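Local coordinates for succinylglutamate desuccinylase (Chromobacterium violaceum, PDB 1YW4), which probably hydrolyses N-succinyl-L-glutamate to succinate and L-glutamate, the last step of arginine degradation by the AST pathway, using one zinc ion per subunit, at residues 100-105 against 116-121; 32-36 against 124-128; 163-167 against 199-204. One frame throughout, in Å; residues are numbered along the deposited sequence.

Interactions 1 and 2 share helix 120-137. Interaction 1 ties a loop to its first turn, and interaction 2, one turn further on, packs it against the turn between strands 27-33 and 36-39; M105 touches R124 and L128 and joins the two. Interaction 3 lies about 20 Å or more from both, centre to centre, and packs helix 198-205 against the loop after strand 160-163. Interaction 1 buries most area (423 Å²) yet includes exposed residues, with a carboxylate binding backbone amides. Interaction 2 (189 Å²) has no exposed contact residue and joins an arginine to a turn carbonyl. Interaction 3 (332 Å²) runs from buried proline packing to an exposed histidine.

Interaction 1. Residues 100-105 against 116-121; sequences YGNYDM and HPELPE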
ATOM      1  N   TYR A 100      26.960  13.886 -16.229  1.00 16.10           N
ATOM      2  CA  TYR A 100      26.637  15.307 -16.352  1.00 16.63           C
ATOM      3  C   TYR A 100      27.888  16.144 -16.136  1.00 18.73           C
ATOM      4  O   TYR A 100      28.879  15.655 -15.598  1.00 18.29           O
ATOM      5  CB  TYR A 100      25.546  15.708 -15.355  1.00 16.98           C
ATOM      6  CG  TYR A 100      25.853  15.418 -13.900  1.00 19.19           C
ATOM      7  CD1 TYR A 100      26.750  16.203 -13.180  1.00 20.39           C
ATOM      8  CD2 TYR A 100      25.226  14.362 -13.242  1.00 19.83           C
ATOM      9  CE1 TYR A 100      27.010  15.942 -11.834  1.00 21.33           C
ATOM     10  CE2 TYR A 100      25.474  14.089 -11.904  1.00 20.92           C
ATOM     11  CZ  TYR A 100      26.365  14.884 -11.204  1.00 24.17           C
ATOM     12  OH  TYR A 100      26.597  14.632  -9.869  1.00 23.53           O
ATOM     13  N   GLY A 101      27.845  17.401 -16.566  1.00 20.36           N
ATOM     14  CA  GLY A 101      28.996  18.266 -16.409  1.00 22.05           C
ATOM     15  C   GLY A 101      29.007  19.041 -15.104  1.00 23.34           C
ATOM     16  O   GLY A 101      29.989  19.009 -14.366  1.00 26.19           O
ATOM     17  N   ASN A 102      27.909  19.727 -14.809  1.00 23.52           N
ATOM     18  CA  ASN A 102      27.815  20.531 -13.599  1.00 24.06           C
ATOM     19  C   ASN A 102      26.721  20.074 -12.652  1.00 23.74           C
ATOM     20  O   ASN A 102      26.912  20.062 -11.439  1.00 23.50           O
ATOM     21  CB  ASN A 102      27.566  21.990 -13.981  1.00 23.80           C
ATOM     22  CG  ASN A 102      28.660  22.554 -14.848  1.00 26.15           C
ATOM     23  OD1 ASN A 102      28.402  23.353 -15.754  1.00 28.97           O
ATOM     24  ND2 ASN A 102      29.894  22.151 -14.577  1.00 27.87           N
ATOM     25  N   TYR A 103      25.578  19.697 -13.219  1.00 21.88           N
ATOM     26  CA  TYR A 103      24.425  19.268 -12.435  1.00 19.76           C
ATOM     27  C   TYR A 103      23.611  18.205 -13.188  1.00 18.52           C
ATOM     28  O   TYR A 103      23.466  18.273 -14.412  1.00 16.21           O
ATOM     29  CB  TYR A 103      23.559  20.495 -12.158  1.00 21.29           C
ATOM     30  CG  TYR A 103      22.678  20.414 -10.937  1.00 23.71           C
ATOM     31  CD1 TYR A 103      21.446  19.763 -10.982  1.00 25.76           C
ATOM     32  CD2 TYR A 103      23.053  21.038  -9.742  1.00 25.75           C
ATOM     33  CE1 TYR A 103      20.599  19.743  -9.874  1.00 26.34           C
ATOM     34  CE2 TYR A 103      22.215  21.023  -8.627  1.00 28.76           C
ATOM     35  CZ  TYR A 103      20.989  20.378  -8.705  1.00 28.95           C
ATOM     36  OH  TYR A 103      20.138  20.398  -7.627  1.00 31.27           O
ATOM     37  N   ASP A 104      23.097  17.230 -12.443  1.00 17.42           N
ATOM     38  CA  ASP A 104      22.284  16.144 -12.991  1.00 17.43           C
ATOM     39  C   ASP A 104      21.059  16.746 -13.690  1.00 17.56           C
ATOM     40  O   ASP A 104      20.173  17.304 -13.035  1.00 16.04           O
ATOM     41  CB  ASP A 104      21.829  15.215 -11.851  1.00 17.98           C
ATOM     42  CG  ASP A 104      21.108  13.965 -12.348  1.00 19.62           C
ATOM     43  OD1 ASP A 104      20.392  14.039 -13.367  1.00 18.70           O
ATOM     44  OD2 ASP A 104      21.242  12.907 -11.697  1.00 20.09           O
HETATM   45  N   MSE A 105      21.006  16.632 -15.012  1.00 16.34           N
HETATM   46  CA  MSE A 105      19.887  17.192 -15.752  1.00 17.87           C
HETATM   47  C   MSE A 105      18.558  16.595 -15.334  1.00 16.95           C
HETATM   48  O   MSE A 105      17.538  17.285 -15.349  1.00 16.88           O
HETATM   49  CB  MSE A 105      20.083  17.015 -17.259  1.00 18.23           C
HETATM   50  CG  MSE A 105      19.007  17.702 -18.105  1.00 22.24           C
HETATM   51 SE   MSE A 105      19.490  17.768 -19.980  1.00 26.23          SE
HETATM   52  CE  MSE A 105      20.825  19.156 -19.858  1.00 23.84           C
ATOM     53  N   HIS A 116      19.103  27.178 -10.907  1.00 33.47           N
ATOM     54  CA  HIS A 116      20.498  27.254 -11.333  1.00 32.11           C
ATOM     55  C   HIS A 116      20.617  27.803 -12.751  1.00 30.36           C
ATOM     56  O   HIS A 116      21.159  27.143 -13.635  1.00 26.53           O
ATOM     57  CB  HIS A 116      21.136  25.862 -11.258  1.00 32.93           C
ATOM     58  CG  HIS A 116      21.074  25.243  -9.896  1.00 34.52           C
ATOM     59  ND1 HIS A 116      21.810  25.713  -8.830  1.00 34.56           N
ATOM     60  CD2 HIS A 116      20.341  24.208  -9.419  1.00 35.04           C
ATOM     61  CE1 HIS A 116      21.534  24.996  -7.756  1.00 35.20           C
ATOM     62  NE2 HIS A 116      20.645  24.076  -8.086  1.00 37.09           N
ATOM     63  N   PRO A 117      20.142  29.039 -12.977  1.00 30.51           N
ATOM     64  CA  PRO A 117      20.193  29.663 -14.301  1.00 31.11           C
ATOM     65  C   PRO A 117      21.598  29.841 -14.859  1.00 31.11           C
ATOM     66  O   PRO A 117      21.777  30.029 -16.062  1.00 31.68           O
ATOM     67  CB  PRO A 117      19.476  30.991 -14.078  1.00 31.88           C
ATOM     68  CG  PRO A 117      19.879  31.346 -12.687  1.00 31.22           C
ATOM     69  CD  PRO A 117      19.733  30.021 -11.954  1.00 31.62           C
ATOM     70  N   GLU A 118      22.594  29.768 -13.985  1.00 32.55           N
ATOM     71  CA  GLU A 118      23.982  29.931 -14.402  1.00 33.55           C
ATOM     72  C   GLU A 118      24.540  28.663 -15.049  1.00 31.82           C
ATOM     73  O   GLU A 118      25.686  28.651 -15.510  1.00 33.31           O
ATOM     74  CB  GLU A 118      24.853  30.306 -13.197  1.00 36.01           C
ATOM     75  CG  GLU A 118      25.055  29.181 -12.179  1.00 36.76           C
ATOM     76  CD  GLU A 118      23.807  28.869 -11.365  1.00 37.95           C
ATOM     77  OE1 GLU A 118      23.778  27.806 -10.712  1.00 40.03           O
ATOM     78  OE2 GLU A 118      22.860  29.680 -11.363  1.00 39.49           O
ATOM     79  N   LEU A 119      23.735  27.603 -15.090  1.00 27.65           N
ATOM     80  CA  LEU A 119      24.192  26.340 -15.667  1.00 25.01           C
ATOM     81  C   LEU A 119      23.651  26.051 -17.061  1.00 23.05           C
ATOM     82  O   LEU A 119      22.455  26.140 -17.308  1.00 21.38           O
ATOM     83  CB  LEU A 119      23.835  25.167 -14.748  1.00 25.15           C
ATOM     84  CG  LEU A 119      24.363  25.230 -13.312  1.00 26.68           C
ATOM     85  CD1 LEU A 119      23.808  24.067 -12.506  1.00 25.78           C
ATOM     86  CD2 LEU A 119      25.881  25.204 -13.326  1.00 27.87           C
ATOM     87  N   PRO A 120      24.543  25.697 -17.994  1.00 23.70           N
ATOM     88  CA  PRO A 120      24.148  25.385 -19.370  1.00 22.38           C
ATOM     89  C   PRO A 120      23.150  24.225 -19.376  1.00 21.45           C
ATOM     90  O   PRO A 120      22.257  24.167 -20.224  1.00 21.55           O
ATOM     91  CB  PRO A 120      25.472  25.025 -20.032  1.00 22.16           C
ATOM     92  CG  PRO A 120      26.463  25.868 -19.269  1.00 24.76           C
ATOM     93  CD  PRO A 120      26.008  25.678 -17.849  1.00 23.65           C
ATOM     94  N   GLU A 121      23.293  23.302 -18.423  1.00 19.67           N
ATOM     95  CA  GLU A 121      22.370  22.168 -18.349  1.00 17.28           C
ATOM     96  C   GLU A 121      20.966  22.611 -17.935  1.00 15.77           C
ATOM     97  O   GLU A 121      19.971  21.926 -18.226  1.00 11.34           O
ATOM     98  CB  GLU A 121      22.926  21.088 -17.409  1.00 19.18           C
ATOM     99  CG  GLU A 121      23.867  20.128 -18.140  1.00 20.09           C
ATOM    100  CD  GLU A 121      24.941  19.506 -17.248  1.00 21.83           C
ATOM    101  OE1 GLU A 121      25.378  18.373 -17.548  1.00 20.90           O
ATOM    102  OE2 GLU A 121      25.367  20.150 -16.262  1.00 21.46           O
TER
HETATM  103  O   HOH W   1      25.254  22.776 -16.529  1.00 37.04           O
HETATM  104  O   HOH W   2      28.558  26.747 -15.581  1.00 47.77           O
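The carboxylate of E121 gathers the loop 100-105 around itself. With chi1 at -86° and chi2 at 152°, the side chain stretches out from the first turn of its helix, so that OE1 accepts the amide G101 N at 2.8 Å while OE2 accepts both N102 N at 3.0 Å and Y103 N at 3.1 Å. Three successive backbone NH groups are thus held by one buried acid. Water 1 extends the network: it donates to E121 OE2 (2.6 Å) and N102 OD1 (3.3 Å) and accepts from E121 N (2.8 Å), an amide in the first turn of the helix, two residues after the N-cap L119.

Y103 (chi1 t) swings its ring over H116, centroids 4.6 Å apart and planes inclined at 39°, with Y103 CE2 3.5 Å from H116 NE2. H116 starts a type I turn closed by L119 N to H116 O at 3.0 Å. L119, in the mt rotamer, places CD1 3.6 Å from Y103 CB and CD2 3.7 Å from N102 CB. Selenomethionine M105 (ttm) brings its end against the acid, CE lying 3.6 Å from E121 CG.

D104 turns away from 116-121, and its OD1 hydrogen-bonds NE2 of the zinc ligand H56, a second-shell contact; the Y100 side chain, whose end also leads away, is about 5 Å from that of H56 and about 9 Å from the zinc at nearest atoms. N90, in the loop between strand 83-88 and helix 91-96, donates to E121 OE1, and M105 reaches R124 and L128 further along helix 120-137.

Interaction 2. Residues 32-36 against 124-128; sequences LAPGC and RAAEL
A tight beta hairpin, strands 27-33 and 36-39 joined by a type II turn from A33 to C36, meets one flank of helix 120-137. P34 (-58/130) and G35 (65/9) occupy the turn corners; C36 N bonds A33 O at 3.0 Å and L32 N bonds C36 O at 2.9 Å. L32 and A33 both face C36, a classic beta bulge. CA separations to the helix are 8.6 Å for A33-E127, 9.6 Å for P34-R124 and 8.4 Å for C36-L128. R124, chi1-chi3 t, p, t, presents its guanidinium edge to the turn's central carbonyl: NH1 and NH2 donate to P34 O at 2.8 and 2.9 Å. One turn on, E127 (tt) salt-bridges R124, OE1 to NH1 3.1 Å, and brings OE2 3.9 Å from A33 CB. R124 NE also donates to A89 O, so this arginine ties the hairpin and the residue just after strand 83-88 to the helix. C36 (m) sets SG 3.6 Å from CD2 of L128 (mt) and 3.9 Å from R124 NH2.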
ATOM      1  N   LEU A  32      14.791  20.704 -34.683  1.00 14.88           N
ATOM      2  CA  LEU A  32      14.182  21.821 -33.976  1.00 15.66           C
ATOM      3  C   LEU A  32      15.168  22.556 -33.088  1.00 16.71           C
ATOM      4  O   LEU A  32      14.948  23.710 -32.740  1.00 19.36           O
ATOM      5  CB  LEU A  32      13.016  21.308 -33.125  1.00 16.40           C
ATOM      6  CG  LEU A  32      11.909  20.513 -33.837  1.00 17.88           C
ATOM      7  CD1 LEU A  32      10.866  20.086 -32.812  1.00 13.48           C
ATOM      8  CD2 LEU A  32      11.259  21.362 -34.931  1.00 19.56           C
ATOM      9  N   ALA A  33      16.250  21.876 -32.723  1.00 15.12           N
ATOM     10  CA  ALA A  33      17.294  22.440 -31.870  1.00 16.28           C
ATOM     11  C   ALA A  33      18.413  21.417 -31.874  1.00 15.46           C
ATOM     12  O   ALA A  33      18.270  20.363 -32.484  1.00 15.74           O
ATOM     13  CB  ALA A  33      16.775  22.640 -30.446  1.00 12.90           C
ATOM     14  N   PRO A  34      19.545  21.718 -31.215  1.00 16.88           N
ATOM     15  CA  PRO A  34      20.642  20.750 -31.197  1.00 15.57           C
ATOM     16  C   PRO A  34      20.166  19.435 -30.599  1.00 14.65           C
ATOM     17  O   PRO A  34      19.540  19.411 -29.542  1.00 15.86           O
ATOM     18  CB  PRO A  34      21.697  21.446 -30.343  1.00 18.62           C
ATOM     19  CG  PRO A  34      21.470  22.903 -30.671  1.00 16.70           C
ATOM     20  CD  PRO A  34      19.963  22.993 -30.601  1.00 16.97           C
ATOM     21  N   GLY A  35      20.439  18.334 -31.288  1.00 11.44           N
ATOM     22  CA  GLY A  35      20.014  17.044 -30.777  1.00 11.21           C
ATOM     23  C   GLY A  35      18.515  16.800 -30.685  1.00  8.66           C
ATOM     24  O   GLY A  35      18.106  15.803 -30.093  1.00 11.22           O
ATOM     25  N   CYS A  36      17.689  17.687 -31.236  1.00  9.10           N
ATOM     26  CA  CYS A  36      16.244  17.472 -31.202  1.00 10.26           C
ATOM     27  C   CYS A  36      15.733  17.419 -32.630  1.00 10.02           C
ATOM     28  O   CYS A  36      15.870  18.392 -33.370  1.00  8.50           O
ATOM     29  CB  CYS A  36      15.552  18.599 -30.429  1.00 10.18           C
ATOM     30  SG  CYS A  36      16.201  18.723 -28.718  1.00 13.94           S
ATOM     31  N   ARG A 124      19.459  24.133 -21.132  1.00 13.69           N
ATOM     32  CA  ARG A 124      19.095  23.023 -21.995  1.00 12.72           C
ATOM     33  C   ARG A 124      17.820  22.333 -21.498  1.00 12.17           C
ATOM     34  O   ARG A 124      16.928  22.007 -22.282  1.00 12.75           O
ATOM     35  CB  ARG A 124      20.254  22.033 -22.060  1.00 12.69           C
ATOM     36  CG  ARG A 124      19.940  20.762 -22.821  1.00 13.46           C
ATOM     37  CD  ARG A 124      19.611  21.024 -24.282  1.00 11.29           C
ATOM     38  NE  ARG A 124      19.653  19.753 -25.006  1.00 14.68           N
ATOM     39  CZ  ARG A 124      19.527  19.617 -26.319  1.00 11.45           C
ATOM     40  NH1 ARG A 124      19.337  20.679 -27.092  1.00 15.41           N
ATOM     41  NH2 ARG A 124      19.613  18.412 -26.857  1.00  9.54           N
ATOM     42  N   ALA A 125      17.729  22.111 -20.193  1.00 11.03           N
ATOM     43  CA  ALA A 125      16.548  21.487 -19.625  1.00 10.82           C
ATOM     44  C   ALA A 125      15.293  22.311 -19.958  1.00 13.22           C
ATOM     45  O   ALA A 125      14.258  21.751 -20.338  1.00 10.54           O
ATOM     46  CB  ALA A 125      16.704  21.353 -18.097  1.00 12.35           C
ATOM     47  N   ALA A 126      15.378  23.637 -19.806  1.00 12.55           N
ATOM     48  CA  ALA A 126      14.236  24.512 -20.094  1.00 12.85           C
ATOM     49  C   ALA A 126      13.849  24.455 -21.570  1.00 11.50           C
ATOM     50  O   ALA A 126      12.668  24.479 -21.919  1.00 10.53           O
ATOM     51  CB  ALA A 126      14.558  25.965 -19.689  1.00 13.35           C
ATOM     52  N   GLU A 127      14.854  24.361 -22.431  1.00 12.78           N
ATOM     53  CA  GLU A 127      14.610  24.274 -23.865  1.00 13.72           C
ATOM     54  C   GLU A 127      13.876  22.967 -24.189  1.00 13.09           C
ATOM     55  O   GLU A 127      12.931  22.952 -24.982  1.00 11.20           O
ATOM     56  CB  GLU A 127      15.941  24.342 -24.617  1.00 15.02           C
ATOM     57  CG  GLU A 127      15.828  24.121 -26.118  1.00 17.99           C
ATOM     58  CD  GLU A 127      17.162  24.250 -26.815  1.00 17.28           C
ATOM     59  OE1 GLU A 127      18.047  23.401 -26.594  1.00 20.09           O
ATOM     60  OE2 GLU A 127      17.332  25.204 -27.589  1.00 20.82           O
ATOM     61  N   LEU A 128      14.309  21.876 -23.566  1.00 13.48           N
ATOM     62  CA  LEU A 128      13.696  20.570 -23.795  1.00 12.32           C
ATOM     63  C   LEU A 128      12.251  20.529 -23.291  1.00 12.32           C
ATOM     64  O   LEU A 128      11.392  19.875 -23.900  1.00 13.94           O
ATOM     65  CB  LEU A 128      14.533  19.472 -23.124  1.00 10.84           C
ATOM     66  CG  LEU A 128      15.967  19.276 -23.655  1.00 10.76           C
ATOM     67  CD1 LEU A 128      16.648  18.188 -22.833  1.00 12.94           C
ATOM     68  CD2 LEU A 128      15.962  18.898 -25.143  1.00 11.24           C
TER

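Interaction 3. Residues 163-167 against 199-204; sequences YPFLH and SYFTSQ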
ATOM      1  N   TYR A 163       7.061   5.199 -12.729  1.00 21.00           N
ATOM      2  CA  TYR A 163       5.813   5.857 -13.107  1.00 22.88           C
ATOM      3  C   TYR A 163       5.705   7.148 -12.302  1.00 24.28           C
ATOM      4  O   TYR A 163       5.580   7.122 -11.078  1.00 25.41           O
ATOM      5  CB  TYR A 163       4.625   4.938 -12.796  1.00 24.15           C
ATOM      6  CG  TYR A 163       3.411   5.104 -13.697  1.00 26.23           C
ATOM      7  CD1 TYR A 163       2.697   3.986 -14.133  1.00 24.75           C
ATOM      8  CD2 TYR A 163       2.960   6.367 -14.094  1.00 26.26           C
ATOM      9  CE1 TYR A 163       1.566   4.113 -14.940  1.00 25.76           C
ATOM     10  CE2 TYR A 163       1.823   6.507 -14.904  1.00 25.60           C
ATOM     11  CZ  TYR A 163       1.135   5.375 -15.321  1.00 25.12           C
ATOM     12  OH  TYR A 163       0.022   5.492 -16.118  1.00 24.88           O
ATOM     13  N   PRO A 164       5.760   8.299 -12.985  1.00 24.44           N
ATOM     14  CA  PRO A 164       5.671   9.604 -12.326  1.00 26.08           C
ATOM     15  C   PRO A 164       4.439   9.783 -11.448  1.00 27.09           C
ATOM     16  O   PRO A 164       3.407   9.135 -11.653  1.00 26.11           O
ATOM     17  CB  PRO A 164       5.703  10.587 -13.499  1.00 25.12           C
ATOM     18  CG  PRO A 164       5.112   9.795 -14.625  1.00 25.97           C
ATOM     19  CD  PRO A 164       5.779   8.456 -14.446  1.00 24.20           C
ATOM     20  N   PHE A 165       4.561  10.662 -10.460  1.00 29.29           N
ATOM     21  CA  PHE A 165       3.461  10.950  -9.550  1.00 32.89           C
ATOM     22  C   PHE A 165       2.281  11.515 -10.342  1.00 34.93           C
ATOM     23  O   PHE A 165       2.422  12.512 -11.051  1.00 36.26           O
ATOM     24  CB  PHE A 165       3.900  11.966  -8.491  1.00 33.59           C
ATOM     25  CG  PHE A 165       2.807  12.347  -7.523  1.00 35.49           C
ATOM     26  CD1 PHE A 165       2.735  13.644  -7.015  1.00 35.34           C
ATOM     27  CD2 PHE A 165       1.851  11.414  -7.122  1.00 34.05           C
ATOM     28  CE1 PHE A 165       1.724  14.012  -6.124  1.00 36.51           C
ATOM     29  CE2 PHE A 165       0.836  11.769  -6.229  1.00 36.56           C
ATOM     30  CZ  PHE A 165       0.774  13.075  -5.730  1.00 35.27           C
ATOM     31  N   LEU A 166       1.124  10.872 -10.224  1.00 37.48           N
ATOM     32  CA  LEU A 166      -0.083  11.314 -10.920  1.00 39.43           C
ATOM     33  C   LEU A 166      -1.020  12.022  -9.944  1.00 41.36           C
ATOM     34  O   LEU A 166      -1.518  11.409  -8.998  1.00 42.22           O
ATOM     35  CB  LEU A 166      -0.805  10.111 -11.539  1.00 37.70           C
ATOM     36  CG  LEU A 166      -0.048   9.291 -12.587  1.00 38.45           C
ATOM     37  CD1 LEU A 166      -0.894   8.100 -13.006  1.00 38.11           C
ATOM     38  CD2 LEU A 166       0.277  10.161 -13.793  1.00 37.95           C
ATOM     39  N   HIS A 167      -1.258  13.310 -10.169  1.00 43.27           N
ATOM     40  CA  HIS A 167      -2.145  14.075  -9.294  1.00 44.22           C
ATOM     41  C   HIS A 167      -3.609  13.769  -9.605  1.00 45.70           C
ATOM     42  O   HIS A 167      -4.449  14.674  -9.660  1.00 47.63           O
ATOM     43  CB  HIS A 167      -1.897  15.582  -9.445  1.00 45.11           C
ATOM     44  CG  HIS A 167      -0.492  16.003  -9.144  1.00 45.23           C
ATOM     45  ND1 HIS A 167      -0.188  17.216  -8.565  1.00 46.37           N
ATOM     46  CD2 HIS A 167       0.694  15.383  -9.361  1.00 45.00           C
ATOM     47  CE1 HIS A 167       1.123  17.327  -8.439  1.00 45.73           C
ATOM     48  NE2 HIS A 167       1.682  16.228  -8.914  1.00 44.77           N
ATOM     49  N   SER A 199      10.262  12.746 -17.150  1.00 11.33           N
ATOM     50  CA  SER A 199       9.001  12.014 -17.264  1.00 11.15           C
ATOM     51  C   SER A 199       7.896  12.614 -16.383  1.00 12.00           C
ATOM     52  O   SER A 199       6.711  12.512 -16.705  1.00 10.47           O
ATOM     53  CB  SER A 199       9.190  10.524 -16.940  1.00 10.16           C
ATOM     54  OG  SER A 199       9.515  10.317 -15.583  1.00 14.14           O
ATOM     55  N   TYR A 200       8.270  13.225 -15.264  1.00 13.00           N
ATOM     56  CA  TYR A 200       7.265  13.846 -14.414  1.00 16.00           C
ATOM     57  C   TYR A 200       6.755  15.094 -15.143  1.00 15.07           C
ATOM     58  O   TYR A 200       5.547  15.316 -15.240  1.00 15.19           O
ATOM     59  CB  TYR A 200       7.859  14.260 -13.065  1.00 17.66           C
ATOM     60  CG  TYR A 200       6.855  14.994 -12.209  1.00 19.56           C
ATOM     61  CD1 TYR A 200       5.741  14.335 -11.703  1.00 21.43           C
ATOM     62  CD2 TYR A 200       6.983  16.361 -11.964  1.00 21.88           C
ATOM     63  CE1 TYR A 200       4.775  15.014 -10.981  1.00 22.81           C
ATOM     64  CE2 TYR A 200       6.026  17.053 -11.243  1.00 22.40           C
ATOM     65  CZ  TYR A 200       4.923  16.372 -10.755  1.00 24.46           C
ATOM     66  OH  TYR A 200       3.960  17.039 -10.044  1.00 24.74           O
ATOM     67  N   PHE A 201       7.686  15.898 -15.659  1.00 16.12           N
ATOM     68  CA  PHE A 201       7.329  17.123 -16.376  1.00 15.41           C
ATOM     69  C   PHE A 201       6.328  16.870 -17.496  1.00 14.49           C
ATOM     70  O   PHE A 201       5.297  17.544 -17.575  1.00 15.44           O
ATOM     71  CB  PHE A 201       8.572  17.802 -16.974  1.00 14.89           C
ATOM     72  CG  PHE A 201       8.240  18.963 -17.880  1.00 17.73           C
ATOM     73  CD1 PHE A 201       7.793  20.176 -17.349  1.00 16.26           C
ATOM     74  CD2 PHE A 201       8.284  18.815 -19.267  1.00 14.65           C
ATOM     75  CE1 PHE A 201       7.388  21.221 -18.184  1.00 18.35           C
ATOM     76  CE2 PHE A 201       7.881  19.855 -20.111  1.00 16.30           C
ATOM     77  CZ  PHE A 201       7.431  21.059 -19.569  1.00 17.37           C
ATOM     78  N   THR A 202       6.612  15.903 -18.365  1.00 13.75           N
ATOM     79  CA  THR A 202       5.697  15.634 -19.476  1.00 12.60           C
ATOM     80  C   THR A 202       4.369  15.056 -18.996  1.00 13.75           C
ATOM     81  O   THR A 202       3.300  15.422 -19.496  1.00 12.74           O
ATOM     82  CB  THR A 202       6.335  14.699 -20.540  1.00 11.73           C
ATOM     83  OG1 THR A 202       6.783  13.489 -19.926  1.00 14.32           O
ATOM     84  CG2 THR A 202       7.519  15.395 -21.211  1.00 12.31           C
ATOM     85  N   SER A 203       4.429  14.174 -18.009  1.00 14.34           N
ATOM     86  CA  SER A 203       3.205  13.585 -17.477  1.00 17.36           C
ATOM     87  C   SER A 203       2.291  14.645 -16.853  1.00 17.83           C
ATOM     88  O   SER A 203       1.087  14.646 -17.092  1.00 17.54           O
ATOM     89  CB  SER A 203       3.537  12.524 -16.426  1.00 18.17           C
ATOM     90  OG  SER A 203       2.363  12.043 -15.807  1.00 20.43           O
ATOM     91  N   GLN A 204       2.868  15.550 -16.070  1.00 19.62           N
ATOM     92  CA  GLN A 204       2.086  16.576 -15.397  1.00 22.04           C
ATOM     93  C   GLN A 204       1.788  17.826 -16.230  1.00 21.84           C
ATOM     94  O   GLN A 204       0.632  18.226 -16.370  1.00 21.08           O
ATOM     95  CB  GLN A 204       2.791  16.993 -14.106  1.00 25.45           C
ATOM     96  CG  GLN A 204       1.897  17.715 -13.105  1.00 30.68           C
ATOM     97  CD  GLN A 204       0.643  16.922 -12.763  1.00 33.60           C
ATOM     98  OE1 GLN A 204       0.708  15.721 -12.492  1.00 36.83           O
ATOM     99  NE2 GLN A 204      -0.503  17.595 -12.765  1.00 35.63           N
TER
HETATM  100  O   HOH W   3       1.736  13.498 -13.768  1.00 24.94           O
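The ring of P164 lies against the helical backbone of 199-204, its CB 3.7 Å from Y200 CA and its CG 3.6 Å from S203 CB and 3.8 Å from S199 O. The main chains come correspondingly close, with P164 and Y200 CA atoms 5.0 Å apart. Y200 (chi1 t) turns its ring edge to the loop: CE1 is 3.4 Å from F165 O and 4.0 Å from F165 CB, and OH shares a 2.7 Å hydrogen bond with H167 NE2. The loop leaves strand 160-163, which lies between strands 209-215 and 187-190 in the central mixed sheet of the catalytic domain, and helix 198-205 covers strand 209-215, where T212 hydrogen-bonds S199 OG. Further along the helix, Q204 places CD over one face of the H167 imidazole, with its OE1 3.1 Å from H167 CD2. Water 3 bridges loop and helix, donating to F165 O (3.0 Å) and Q204 OE1 (2.8 Å) and accepting from S203 OG (2.6 Å). L166 brings CD2 within 3.5 Å of S203 OG, while F165 also packs on T302 of the second subunit.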